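Local coordinates for protein tRNA modification GTPase MnmE (Chlorobium tepidum, PDB 3GEE) that probably hydrolyses GTP at a high intrinsic rate and takes part in adding a carboxymethylaminomethyl group to the wobble uridine of certain tRNAs, at residues 179-183 / 209-213; 413-417 / 453-457. One frame throughout, in Å; residues are numbered along the deposited sequence.

Contact 1. Residues 179-183 / 209-213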
loop_
_atom_site.group_PDB
_atom_site.type_symbol
_atom_site.label_atom_id
_atom_site.label_comp_id
_atom_site.label_asym_id
_atom_site.label_seq_id
_atom_site.Cartn_x
_atom_site.Cartn_y
_atom_site.Cartn_z
ATOM N N GLN A 179 -24.146 9.197 37.003
ATOM C CA GLN A 179 -24.774 8.729 38.241
ATOM C C GLN A 179 -23.781 7.981 39.120
ATOM O O GLN A 179 -23.885 8.014 40.346
ATOM C CB GLN A 179 -25.984 7.832 37.949
ATOM C CG GLN A 179 -27.107 8.493 37.153
ATOM C CD GLN A 179 -26.966 8.309 35.648
ATOM O OE1 GLN A 179 -25.858 8.271 35.109
ATOM N NE2 GLN A 179 -28.098 8.193 34.963
ATOM N N LEU A 180 -22.820 7.312 38.486
ATOM C CA LEU A 180 -21.766 6.596 39.206
ATOM C C LEU A 180 -20.720 7.532 39.825
ATOM O O LEU A 180 -19.822 7.082 40.535
ATOM C CB LEU A 180 -21.107 5.534 38.312
ATOM C CG LEU A 180 -21.920 4.263 38.026
ATOM C CD1 LEU A 180 -21.224 3.416 36.971
ATOM C CD2 LEU A 180 -22.180 3.442 39.291
ATOM N N ILE A 181 -20.835 8.828 39.541
ATOM C CA ILE A 181 -20.130 9.856 40.304
ATOM C C ILE A 181 -21.124 10.457 41.301
ATOM O O ILE A 181 -20.796 10.667 42.472
ATOM C CB ILE A 181 -19.516 10.955 39.384
ATOM C CG1 ILE A 181 -18.345 10.399 38.554
ATOM C CG2 ILE A 181 -19.087 12.188 40.193
ATOM C CD1 ILE A 181 -17.043 10.151 39.321
ATOM N N ARG A 182 -22.345 10.702 40.823
ATOM C CA ARG A 182 -23.417 11.299 41.618
ATOM C C ARG A 182 -23.791 10.449 42.832
ATOM O O ARG A 182 -23.673 10.904 43.969
ATOM C CB ARG A 182 -24.650 11.543 40.741
ATOM C CG ARG A 182 -25.828 12.217 41.445
ATOM C CD ARG A 182 -27.027 12.376 40.515
ATOM N NE ARG A 182 -26.792 13.368 39.462
ATOM C CZ ARG A 182 -26.424 13.084 38.213
ATOM N NH1 ARG A 182 -26.243 11.826 37.829
ATOM N NH2 ARG A 182 -26.237 14.066 37.340
ATOM N N SER A 183 -24.236 9.221 42.581
ATOM C CA SER A 183 -24.715 8.339 43.643
ATOM C C SER A 183 -23.582 7.705 44.453
ATOM O O SER A 183 -23.791 7.292 45.596
ATOM C CB SER A 183 -25.635 7.260 43.067
ATOM O OG SER A 183 -26.748 7.844 42.411
ATOM N N GLN A 209 -32.316 5.597 41.250
ATOM C CA GLN A 209 -31.112 5.941 40.491
ATOM C C GLN A 209 -30.455 4.683 39.919
ATOM O O GLN A 209 -30.055 4.668 38.757
ATOM C CB GLN A 209 -30.116 6.710 41.367
ATOM C CG GLN A 209 -30.422 8.199 41.538
ATOM C CD GLN A 209 -29.840 9.064 40.428
ATOM O OE1 GLN A 209 -28.724 8.832 39.958
ATOM N NE2 GLN A 209 -30.592 10.077 40.018
ATOM N N ILE A 210 -30.368 3.636 40.741
ATOM C CA ILE A 210 -29.748 2.363 40.356
ATOM C C ILE A 210 -30.598 1.583 39.345
ATOM O O ILE A 210 -30.066 1.052 38.369
ATOM C CB ILE A 210 -29.428 1.475 41.605
ATOM C CG1 ILE A 210 -28.447 2.181 42.559
ATOM C CG2 ILE A 210 -28.908 0.088 41.199
ATOM C CD1 ILE A 210 -27.062 2.487 41.979
ATOM N N GLU A 211 -31.909 1.522 39.582
ATOM C CA GLU A 211 -32.832 0.783 38.711
ATOM C C GLU A 211 -32.852 1.304 37.274
ATOM O O GLU A 211 -32.972 0.524 36.328
ATOM C CB GLU A 211 -34.249 0.773 39.293
ATOM C CG GLU A 211 -34.459 -0.263 40.392
ATOM C CD GLU A 211 -35.896 -0.329 40.887
ATOM O OE1 GLU A 211 -36.099 -0.343 42.121
ATOM O OE2 GLU A 211 -36.822 -0.369 40.047
ATOM N N THR A 212 -32.737 2.622 37.122
ATOM C CA THR A 212 -32.669 3.249 35.803
ATOM C C THR A 212 -31.241 3.169 35.253
ATOM O O THR A 212 -31.030 3.200 34.038
ATOM C CB THR A 212 -33.146 4.722 35.849
ATOM O OG1 THR A 212 -34.242 4.847 36.764
ATOM C CG2 THR A 212 -33.592 5.194 34.466
ATOM N N LEU A 213 -30.272 3.053 36.160
ATOM C CA LEU A 213 -28.856 2.961 35.802
ATOM C C LEU A 213 -28.495 1.558 35.311
ATOM O O LEU A 213 -27.769 1.409 34.327
ATOM C CB LEU A 213 -27.984 3.358 37.003
ATOM C CG LEU A 213 -26.565 3.936 36.876
ATOM C CD1 LEU A 213 -25.503 2.850 36.938
ATOM C CD2 LEU A 213 -26.379 4.817 35.642
#

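Contact 2. Residues 413-417 / 453-457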
loop_
_atom_site.group_PDB
_atom_site.type_symbol
_atom_site.label_atom_id
_atom_site.label_comp_id
_atom_site.label_asym_id
_atom_site.label_seq_id
_atom_site.Cartn_x
_atom_site.Cartn_y
_atom_site.Cartn_z
ATOM N N ARG A 413 -14.386 -7.698 25.518
ATOM C CA ARG A 413 -13.847 -6.953 26.657
ATOM C C ARG A 413 -14.882 -6.027 27.295
ATOM O O ARG A 413 -15.090 -6.070 28.517
ATOM C CB ARG A 413 -12.602 -6.160 26.256
ATOM C CG ARG A 413 -11.869 -5.514 27.429
ATOM C CD ARG A 413 -10.713 -4.651 26.947
ATOM N NE ARG A 413 -11.164 -3.516 26.143
ATOM C CZ ARG A 413 -11.452 -2.312 26.634
ATOM N NH1 ARG A 413 -11.341 -2.078 27.938
ATOM N NH2 ARG A 413 -11.851 -1.338 25.822
ATOM N N HIS A 414 -15.531 -5.208 26.465
ATOM C CA HIS A 414 -16.552 -4.269 26.935
ATOM C C HIS A 414 -17.744 -5.009 27.530
ATOM O O HIS A 414 -18.197 -4.683 28.630
ATOM C CB HIS A 414 -17.033 -3.355 25.809
ATOM C CG HIS A 414 -15.952 -2.916 24.870
ATOM N ND1 HIS A 414 -16.215 -2.511 23.576
ATOM C CD2 HIS A 414 -14.607 -2.830 25.027
ATOM C CE1 HIS A 414 -15.081 -2.183 22.983
ATOM N NE2 HIS A 414 -14.090 -2.371 23.839
ATOM N N TYR A 415 -18.231 -6.007 26.794
ATOM C CA TYR A 415 -19.358 -6.836 27.218
ATOM C C TYR A 415 -19.137 -7.352 28.635
ATOM O O TYR A 415 -19.928 -7.059 29.534
ATOM C CB TYR A 415 -19.551 -7.985 26.222
ATOM C CG TYR A 415 -20.599 -9.025 26.569
ATOM C CD1 TYR A 415 -21.964 -8.729 26.511
ATOM C CD2 TYR A 415 -20.222 -10.326 26.914
ATOM C CE1 TYR A 415 -22.927 -9.699 26.815
ATOM C CE2 TYR A 415 -21.175 -11.305 27.217
ATOM C CZ TYR A 415 -22.522 -10.986 27.165
ATOM O OH TYR A 415 -23.454 -11.958 27.461
ATOM N N GLU A 416 -18.039 -8.080 28.831
ATOM C CA GLU A 416 -17.731 -8.695 30.123
ATOM C C GLU A 416 -17.668 -7.662 31.239
ATOM O O GLU A 416 -18.121 -7.920 32.355
ATOM C CB GLU A 416 -16.427 -9.492 30.052
ATOM C CG GLU A 416 -16.586 -10.893 29.458
ATOM C CD GLU A 416 -15.261 -11.522 29.044
ATOM O OE1 GLU A 416 -14.354 -10.788 28.588
ATOM O OE2 GLU A 416 -15.133 -12.761 29.163
ATOM N N ALA A 417 -17.120 -6.493 30.921
ATOM C CA ALA A 417 -17.045 -5.391 31.871
ATOM C C ALA A 417 -18.427 -4.816 32.200
ATOM O O ALA A 417 -18.713 -4.514 33.361
ATOM C CB ALA A 417 -16.122 -4.308 31.345
ATOM N N GLY A 453 -15.499 2.384 33.747
ATOM C CA GLY A 453 -14.318 3.180 33.431
ATOM C C GLY A 453 -13.207 2.414 32.738
ATOM O O GLY A 453 -12.434 2.995 31.976
ATOM N N GLN A 454 -13.121 1.112 33.001
ATOM C CA GLN A 454 -12.091 0.264 32.399
ATOM C C GLN A 454 -12.231 0.143 30.885
ATOM O O GLN A 454 -11.235 -0.004 30.174
ATOM C CB GLN A 454 -12.094 -1.127 33.034
ATOM C CG GLN A 454 -11.128 -1.271 34.198
ATOM C CD GLN A 454 -11.296 -2.573 34.958
ATOM O OE1 GLN A 454 -11.658 -3.604 34.387
ATOM N NE2 GLN A 454 -11.027 -2.531 36.261
ATOM N N ILE A 455 -13.466 0.213 30.399
ATOM C CA ILE A 455 -13.729 0.057 28.974
ATOM C C ILE A 455 -13.297 1.294 28.182
ATOM O O ILE A 455 -12.989 1.194 26.995
ATOM C CB ILE A 455 -15.207 -0.358 28.672
ATOM C CG1 ILE A 455 -16.046 0.810 28.160
ATOM C CG2 ILE A 455 -15.867 -1.011 29.886
ATOM C CD1 ILE A 455 -17.059 0.380 27.132
ATOM N N THR A 456 -13.261 2.448 28.846
ATOM C CA THR A 456 -12.843 3.700 28.213
ATOM C C THR A 456 -11.384 4.039 28.519
ATOM O O THR A 456 -10.838 5.002 27.981
ATOM C CB THR A 456 -13.751 4.889 28.616
ATOM O OG1 THR A 456 -13.709 5.074 30.035
ATOM C CG2 THR A 456 -15.186 4.646 28.180
ATOM N N GLY A 457 -10.763 3.245 29.385
ATOM C CA GLY A 457 -9.352 3.410 29.710
ATOM C C GLY A 457 -9.049 4.259 30.934
ATOM O O GLY A 457 -7.887 4.599 31.178
#

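Contact 1. Residues 179-183 / 209-213
Leu213 carries the apolar part of this contact, and its two methyl branches go to different residues. CD1 turns to Leu180, where it lies 4.0 Å from Leu180 CG and about as far from Leu180 CD2. CD2 packs against the side chain of Gln179, the two crossing at a slant. It lies 3.5 Å from Gln179 CD and 3.8 Å from Gln179 CB, so the aliphatic part of the glutamine takes part in the packing.

The two segments belong to helices 179-185 and 203-232 of the MnmE helical domain. The axes of segments 179-183 and 209-213 run nearly antiparallel (167°) and come within 11.1 Å. At that spacing the gap is bridged by side chains, and the closest CA pair is Gln179 with Gln209. Helices 412-432 and 441-456 close the apolar side of the bundle: Leu213 also touches Leu425, and Leu180 also rests on Leu449 and Val452.

The polar part centres on the amide oxygen of Gln209. This OE1 sits 3.3 Å from Gln179 CG and the same distance from Ser183 OG. The Gln209 chain folds at its second torsion (chi2 -87°), which brings OE1 to the side chains of Gln179 and Ser183. Arg182 contributes its aliphatic stem here, with CD 4.0 Å from Gln209 OE1. Its guanidinium and the Gln209 amide are inclined by 52°.

Contact 2. Residues 413-417 / 453-457
Arg413 extends with CG opposite its backbone N, then turns at its third torsion (chi3 64°). This bend brings the guanidinium to the carbonyl end of helix 441-456. Two N-H groups meet two consecutive carbonyls there. The bond from Arg413 NH2 to Ile455 O is 3.0 Å long and nearly straight, with an angle of 165° at the hydrogen. That from NH1 to Gln454 O, 3.1 Å, is more bent (138°). Both oxygens lie near the guanidinium plane, at its edge. NH1 stands above the Gln454 carbonyl plane, while NH2 is tilted less from that of Ile455.

The apolar part is carried by Ile455, which fits against helix 412-432. Its CG2 packs 3.6 Å from Ala417 CB, and its CD1 approaches His414 CB at 4.0 Å.

Helix 441-456 ends in a Schellman motif, with Gly457 at C-prime and positive phi. Lys458 N pairs with Gly453 O, and Gly457 N bonds weakly to Gln454 O. Thr456 OG1 adds a 3.1 Å bond to Gly453 O.

Glu144, on helix 140-151, forms a salt bridge with Arg413 NH2 and accepts a hydrogen bond from His414 NE2. The positive charge of Arg413 thus has both a carboxylate and the C-terminal end of helix 441-456 as neighbours, and the carbonyls there would probably favour it.

Both segments of contact 1 come earlier in the chain than either of contact 2. The centres lie about 18 Å apart and the nearest atoms about 7 Å. All four segments lie in the MnmE helical domain. Contact 1 pairs helices 179-185 and 203-232. Contact 2 pairs helices 412-432 and 441-456, the same two that flank contact 1 through Leu425, Leu449 and Val452. Four helices thus pack together at two levels of one bundle. The six-stranded sheet of the GTP-binding domain, strands 234-239 to 374-376, comes in the chain between helices 203-232 and 412-432. The bundle therefore joins helices from the two sides of that sheet in the sequence.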